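Local coordinates for protein ferritin (Mycoplasma penetrans, PDB 7DIE) that probably binds and stores ferric iron as a 24-subunit ferritin cage, taking up ferrous iron through its B-channels and using atypical ferroxidase centres, at residues Ser4-Lys8 / Tyr67-Ser73; Tyr30-Ala34 / Phe49-Ser54. Residue numbers count along the deposited sequence, not the author numbering.

Both contacts use helix 43-70, on opposite sides of the chain's centre. Contact 1 closes the C-terminal end of that helix against the N-terminal loop, whereas contact 2 pairs its N-terminal half with helix 10-39. Their centres are 31 Å apart and their nearest atoms about 16 Å. In contact 2 the M52 side chain is about 5 Å from an Fe(III) ion and about 4 Å from that of D138, which binds iron with D55, H60 and D134. Separately, the D72 side chain of contact 1 is about 5 Å from a bound Fe(III) ion. Both touch the same neighbouring subunit: M69 and D72 pack on its K38, F31 on its Y20, A34 and V50 on its M69.

Contact 1. Residues Ser4-Lys8 / Tyr67-Ser73; sequences SVFNK and YMMKVDS
The N-terminal loop here packs against the end of a helix: S4-K8, just before helix 10-39, lies beside the last turn of helix 43-70 and the residues that follow it. The helix ends in a Schellman motif, with S73 N bonded to M68 O (2.9 Å) and D72 N to M69 O (3.1 Å); D72 is the C-prime residue, at phi/psi 59/30°. The loop is placed by two close CA pairs, F6-V71 at 5.7 Å and S4-D72 at 6.7 Å. S4, chi1 t, forms an ST turn by accepting F6 N on its OG (3.0 Å), and the same OG donates to D72 OD2 (3.0 Å). F6, chi1 m, brings its ring over the helix end: V71 CA makes a CH-pi contact 4.1 Å from the ring centroid, K70 O lies 3.4 Å from F6 CZ over the same face, and D72 OD2 meets the ring edge at F6 CD2 (3.7 Å). N7 turns away in a positive-phi conformation (52/48°). The chain then brings K8 back, its CG 3.6 Å from V71 CB, while its NZ reaches past Y67 to salt bridges with E123 and D121. One water links the backbones, accepting from K8 N (3.2 Å) and donating to V71 O (2.8 Å). A second subunit adds R106, bonded to F6 O, and E140, paired with K70. The whole is a Schellman C-cap covered by the F6 ring and tied to an N-terminal ST turn through S4 and D72, at one end of the ferritin four-helix bundle where subunits of the cage meet.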
loop_
_atom_site.group_PDB
_atom_site.type_symbol
_atom_site.label_atom_id
_atom_site.label_comp_id
_atom_site.label_asym_id
_atom_site.label_seq_id
_atom_site.Cartn_x
_atom_site.Cartn_y
_atom_site.Cartn_z
ATOM N N SER A 4 -39.673 41.085 1.682
ATOM C CA SER A 4 -38.847 40.039 1.086
ATOM C C SER A 4 -39.435 39.565 -0.233
ATOM O O SER A 4 -40.651 39.513 -0.401
ATOM C CB SER A 4 -38.693 38.843 2.035
ATOM O OG SER A 4 -38.309 37.676 1.322
ATOM N N VAL A 5 -38.554 39.187 -1.160
ATOM C CA VAL A 5 -39.000 38.667 -2.442
ATOM C C VAL A 5 -39.757 37.357 -2.283
ATOM O O VAL A 5 -40.490 36.963 -3.188
ATOM C CB VAL A 5 -37.795 38.509 -3.395
ATOM C CG1 VAL A 5 -36.862 37.376 -2.925
ATOM C CG2 VAL A 5 -38.266 38.274 -4.819
ATOM N N PHE A 6 -39.617 36.671 -1.145
ATOM C CA PHE A 6 -40.308 35.391 -0.990
ATOM C C PHE A 6 -41.770 35.585 -0.627
ATOM O O PHE A 6 -42.609 34.748 -0.983
ATOM C CB PHE A 6 -39.595 34.545 0.059
ATOM C CG PHE A 6 -38.299 33.993 -0.442
ATOM C CD1 PHE A 6 -38.284 32.807 -1.167
ATOM C CD2 PHE A 6 -37.111 34.701 -0.268
ATOM C CE1 PHE A 6 -37.088 32.293 -1.668
ATOM C CE2 PHE A 6 -35.908 34.192 -0.771
ATOM C CZ PHE A 6 -35.913 32.983 -1.479
ATOM N N ASN A 7 -42.085 36.677 0.069
ATOM C CA ASN A 7 -43.469 37.080 0.315
ATOM C C ASN A 7 -44.301 35.932 0.897
ATOM O O ASN A 7 -45.391 35.620 0.421
ATOM C CB ASN A 7 -44.099 37.600 -0.974
ATOM C CG ASN A 7 -45.420 38.284 -0.732
ATOM O OD1 ASN A 7 -45.563 39.070 0.209
ATOM N ND2 ASN A 7 -46.399 37.983 -1.571
ATOM N N LYS A 8 -43.761 35.273 1.920
ATOM C CA LYS A 8 -44.475 34.154 2.525
ATOM C C LYS A 8 -45.653 34.686 3.333
ATOM O O LYS A 8 -45.612 35.792 3.863
ATOM C CB LYS A 8 -43.549 33.335 3.434
ATOM C CG LYS A 8 -42.291 32.769 2.730
ATOM C CD LYS A 8 -42.621 31.913 1.509
ATOM C CE LYS A 8 -43.334 30.598 1.875
ATOM N NZ LYS A 8 -43.736 29.870 0.640
ATOM N N TYR A 67 -35.243 26.232 7.032
ATOM C CA TYR A 67 -36.285 26.556 6.063
ATOM C C TYR A 67 -36.773 27.990 6.240
ATOM O O TYR A 67 -36.929 28.724 5.258
ATOM C CB TYR A 67 -37.464 25.582 6.191
ATOM C CG TYR A 67 -38.642 26.004 5.311
ATOM C CD1 TYR A 67 -38.519 26.044 3.925
ATOM C CD2 TYR A 67 -39.866 26.385 5.870
ATOM C CE1 TYR A 67 -39.587 26.454 3.105
ATOM C CE2 TYR A 67 -40.934 26.801 5.063
ATOM C CZ TYR A 67 -40.789 26.839 3.687
ATOM O OH TYR A 67 -41.851 27.237 2.886
ATOM N N MET A 68 -37.031 28.409 7.484
ATOM C CA MET A 68 -37.495 29.775 7.682
ATOM C C MET A 68 -36.485 30.775 7.134
ATOM O O MET A 68 -36.869 31.751 6.484
ATOM C CB MET A 68 -37.802 30.019 9.162
ATOM C CG MET A 68 -38.985 29.157 9.626
ATOM S SD MET A 68 -39.769 29.652 11.185
ATOM C CE MET A 68 -40.873 30.954 10.585
ATOM N N MET A 69 -35.186 30.522 7.339
ATOM C CA MET A 69 -34.167 31.423 6.800
ATOM C C MET A 69 -34.162 31.421 5.275
ATOM O O MET A 69 -33.951 32.472 4.656
ATOM C CB MET A 69 -32.779 31.046 7.340
ATOM C CG MET A 69 -32.612 31.319 8.852
ATOM S SD MET A 69 -30.925 30.952 9.410
ATOM C CE MET A 69 -30.844 29.213 9.127
ATOM N N LYS A 70 -34.376 30.253 4.649
ATOM C CA LYS A 70 -34.448 30.190 3.184
ATOM C C LYS A 70 -35.505 31.144 2.643
ATOM O O LYS A 70 -35.321 31.755 1.583
ATOM C CB LYS A 70 -34.772 28.769 2.711
ATOM C CG LYS A 70 -33.627 27.752 2.827
ATOM C CD LYS A 70 -32.506 28.073 1.849
ATOM C CE LYS A 70 -31.284 27.171 2.054
ATOM N NZ LYS A 70 -30.135 27.652 1.222
ATOM N N VAL A 71 -36.620 31.278 3.352
ATOM C CA VAL A 71 -37.710 32.120 2.878
ATOM C C VAL A 71 -37.815 33.416 3.690
ATOM O O VAL A 71 -38.872 34.053 3.704
ATOM C CB VAL A 71 -39.038 31.344 2.850
ATOM C CG1 VAL A 71 -38.975 30.229 1.796
ATOM C CG2 VAL A 71 -39.359 30.740 4.210
ATOM N N ASP A 72 -36.728 33.812 4.369
ATOM C CA ASP A 72 -36.612 35.115 5.042
ATOM C C ASP A 72 -37.694 35.336 6.094
ATOM O O ASP A 72 -38.091 36.474 6.342
ATOM C CB ASP A 72 -36.652 36.284 4.046
ATOM C CG ASP A 72 -35.411 36.370 3.167
ATOM O OD1 ASP A 72 -34.356 35.801 3.524
ATOM O OD2 ASP A 72 -35.503 37.025 2.105
ATOM N N SER A 73 -38.189 34.280 6.731
ATOM C CA SER A 73 -39.216 34.429 7.754
ATOM C C SER A 73 -38.632 34.280 9.154
ATOM O O SER A 73 -37.570 33.682 9.352
ATOM C CB SER A 73 -40.328 33.407 7.544
ATOM O OG SER A 73 -40.909 33.636 6.280
HETATM O O HOH W 1 -40.940 35.925 3.376
#

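Contact 2. Residues Tyr30-Ala34 / Phe49-Ser54; sequences YFHLA and FVKMGS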
loop_
_atom_site.group_PDB
_atom_site.type_symbol
_atom_site.label_atom_id
_atom_site.label_comp_id
_atom_site.label_asym_id
_atom_site.label_seq_id
_atom_site.Cartn_x
_atom_site.Cartn_y
_atom_site.Cartn_z
ATOM N N TYR A 30 -38.363 15.482 26.836
ATOM C CA TYR A 30 -37.536 14.272 26.824
ATOM C C TYR A 30 -36.286 14.437 27.683
ATOM O O TYR A 30 -35.856 13.486 28.352
ATOM C CB TYR A 30 -37.168 13.882 25.379
ATOM C CG TYR A 30 -38.386 13.560 24.532
ATOM C CD1 TYR A 30 -39.584 13.179 25.135
ATOM C CD2 TYR A 30 -38.360 13.672 23.135
ATOM C CE1 TYR A 30 -40.726 12.901 24.374
ATOM C CE2 TYR A 30 -39.497 13.393 22.361
ATOM C CZ TYR A 30 -40.681 13.011 23.000
ATOM O OH TYR A 30 -41.825 12.738 22.278
ATOM N N PHE A 31 -35.681 15.625 27.692
ATOM C CA PHE A 31 -34.533 15.803 28.578
ATOM C C PHE A 31 -34.966 15.755 30.039
ATOM O O PHE A 31 -34.248 15.215 30.888
ATOM C CB PHE A 31 -33.805 17.113 28.248
ATOM C CG PHE A 31 -33.090 17.079 26.918
ATOM C CD1 PHE A 31 -32.170 16.075 26.638
ATOM C CD2 PHE A 31 -33.358 18.029 25.946
ATOM C CE1 PHE A 31 -31.504 16.026 25.415
ATOM C CE2 PHE A 31 -32.711 17.990 24.718
ATOM C CZ PHE A 31 -31.774 16.980 24.453
ATOM N N HIS A 32 -36.135 16.322 30.358
ATOM C CA HIS A 32 -36.693 16.157 31.701
ATOM C C HIS A 32 -36.915 14.679 32.020
ATOM O O HIS A 32 -36.474 14.176 33.068
ATOM C CB HIS A 32 -38.006 16.946 31.816
ATOM C CG HIS A 32 -38.774 16.666 33.071
ATOM N ND1 HIS A 32 -38.340 17.063 34.322
ATOM C CD2 HIS A 32 -39.947 16.019 33.268
ATOM C CE1 HIS A 32 -39.214 16.669 35.232
ATOM N NE2 HIS A 32 -40.203 16.045 34.620
ATOM N N LEU A 33 -37.578 13.962 31.109
ATOM C CA LEU A 33 -37.879 12.549 31.326
ATOM C C LEU A 33 -36.612 11.707 31.407
ATOM O O LEU A 33 -36.608 10.657 32.058
ATOM C CB LEU A 33 -38.792 12.046 30.211
ATOM C CG LEU A 33 -40.208 12.639 30.227
ATOM C CD1 LEU A 33 -41.106 11.913 29.227
ATOM C CD2 LEU A 33 -40.812 12.611 31.631
ATOM N N ALA A 34 -35.531 12.134 30.751
ATOM C CA ALA A 34 -34.262 11.430 30.926
ATOM C C ALA A 34 -33.818 11.472 32.386
ATOM O O ALA A 34 -33.439 10.448 32.956
ATOM C CB ALA A 34 -33.192 12.029 30.010
ATOM N N PHE A 49 -34.123 8.695 26.110
ATOM C CA PHE A 49 -34.735 10.018 26.065
ATOM C C PHE A 49 -33.721 11.075 25.665
ATOM O O PHE A 49 -34.066 12.031 24.963
ATOM C CB PHE A 49 -35.387 10.347 27.403
ATOM C CG PHE A 49 -36.756 9.763 27.539
ATOM C CD1 PHE A 49 -37.765 10.120 26.645
ATOM C CD2 PHE A 49 -37.034 8.826 28.522
ATOM C CE1 PHE A 49 -39.033 9.560 26.752
ATOM C CE2 PHE A 49 -38.304 8.263 28.641
ATOM C CZ PHE A 49 -39.303 8.630 27.752
ATOM N N VAL A 50 -32.462 10.923 26.079
ATOM C CA VAL A 50 -31.451 11.876 25.622
ATOM C C VAL A 50 -31.313 11.800 24.107
ATOM O O VAL A 50 -31.191 12.827 23.423
ATOM C CB VAL A 50 -30.103 11.626 26.325
ATOM C CG1 VAL A 50 -29.024 12.478 25.669
ATOM C CG2 VAL A 50 -30.205 11.973 27.807
ATOM N N LYS A 51 -31.325 10.583 23.564
ATOM C CA LYS A 51 -31.231 10.422 22.116
ATOM C C LYS A 51 -32.422 11.063 21.418
ATOM O O LYS A 51 -32.255 11.760 20.410
ATOM C CB LYS A 51 -31.137 8.943 21.764
ATOM C CG LYS A 51 -31.100 8.661 20.251
ATOM C CD LYS A 51 -31.271 7.173 19.961
ATOM C CE LYS A 51 -31.590 6.922 18.483
ATOM N NZ LYS A 51 -31.593 5.458 18.127
ATOM N N MET A 52 -33.628 10.859 21.952
ATOM C CA MET A 52 -34.818 11.429 21.318
ATOM C C MET A 52 -34.770 12.952 21.343
ATOM O O MET A 52 -35.065 13.609 20.338
ATOM C CB MET A 52 -36.091 10.926 22.013
ATOM C CG MET A 52 -36.360 9.431 21.897
ATOM S SD MET A 52 -36.509 8.841 20.208
ATOM C CE MET A 52 -38.012 9.648 19.664
ATOM N N GLY A 53 -34.416 13.536 22.492
ATOM C CA GLY A 53 -34.339 14.986 22.573
ATOM C C GLY A 53 -33.245 15.555 21.688
ATOM O O GLY A 53 -33.427 16.597 21.051
ATOM N N SER A 54 -32.089 14.883 21.640
ATOM C CA SER A 54 -31.015 15.359 20.769
ATOM C C SER A 54 -31.432 15.289 19.307
ATOM O O SER A 54 -31.089 16.179 18.516
ATOM C CB SER A 54 -29.739 14.550 21.006
ATOM O OG SER A 54 -29.343 14.673 22.365
#
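Helices 10-39 and 43-70 run antiparallel here, their short segments inclined at 166° with axes 8.0 Å apart, and no hydrogen bond crosses between them. Small residues permit the approach: A34 CB lies 3.8 Å from F49 CB and 3.7 Å from V50 CG2. G53 offers bare backbone to F31. The CA-CB bond of F31 points sideways, but its m rotamer carries the ring toward the other helix, so that CZ lies 3.4 Å from G53 C; G53 CA sits over the ring face, 4.2 Å from its centroid, in a CH-pi contact. A CB on G53 would clash with that ring. F49, also m, points at the opposing helix with its CB 3.3 Å from Y30 O, and takes L33 CB squarely over its ring face, 3.9 Å from the centroid and 5° off the normal. The m rotamer of Y30 sets its ring obliquely beside that of F49, with centroids 5.8 Å apart and planes at 34°, while Y30 CD2 touches M52 CB at 3.7 Å. Beyond the ring, Y30 OH hydrogen-bonds to E102 of helix 91-118. M52 folds through three m torsions and packs on I142 of helix 122-150. S54, chi1 m, turns its OG back to V50 O (2.8 Å) within its own helix. F31, A34 and V50 face a neighbouring subunit, F31 packing on its Y20 and the others on its M69. Y30, L33, F49 and M52, packed on helices 91-118 and 122-150, belong to the aromatic-rich core of the ferritin four-helix bundle, with M52 close to D138 of the metal site.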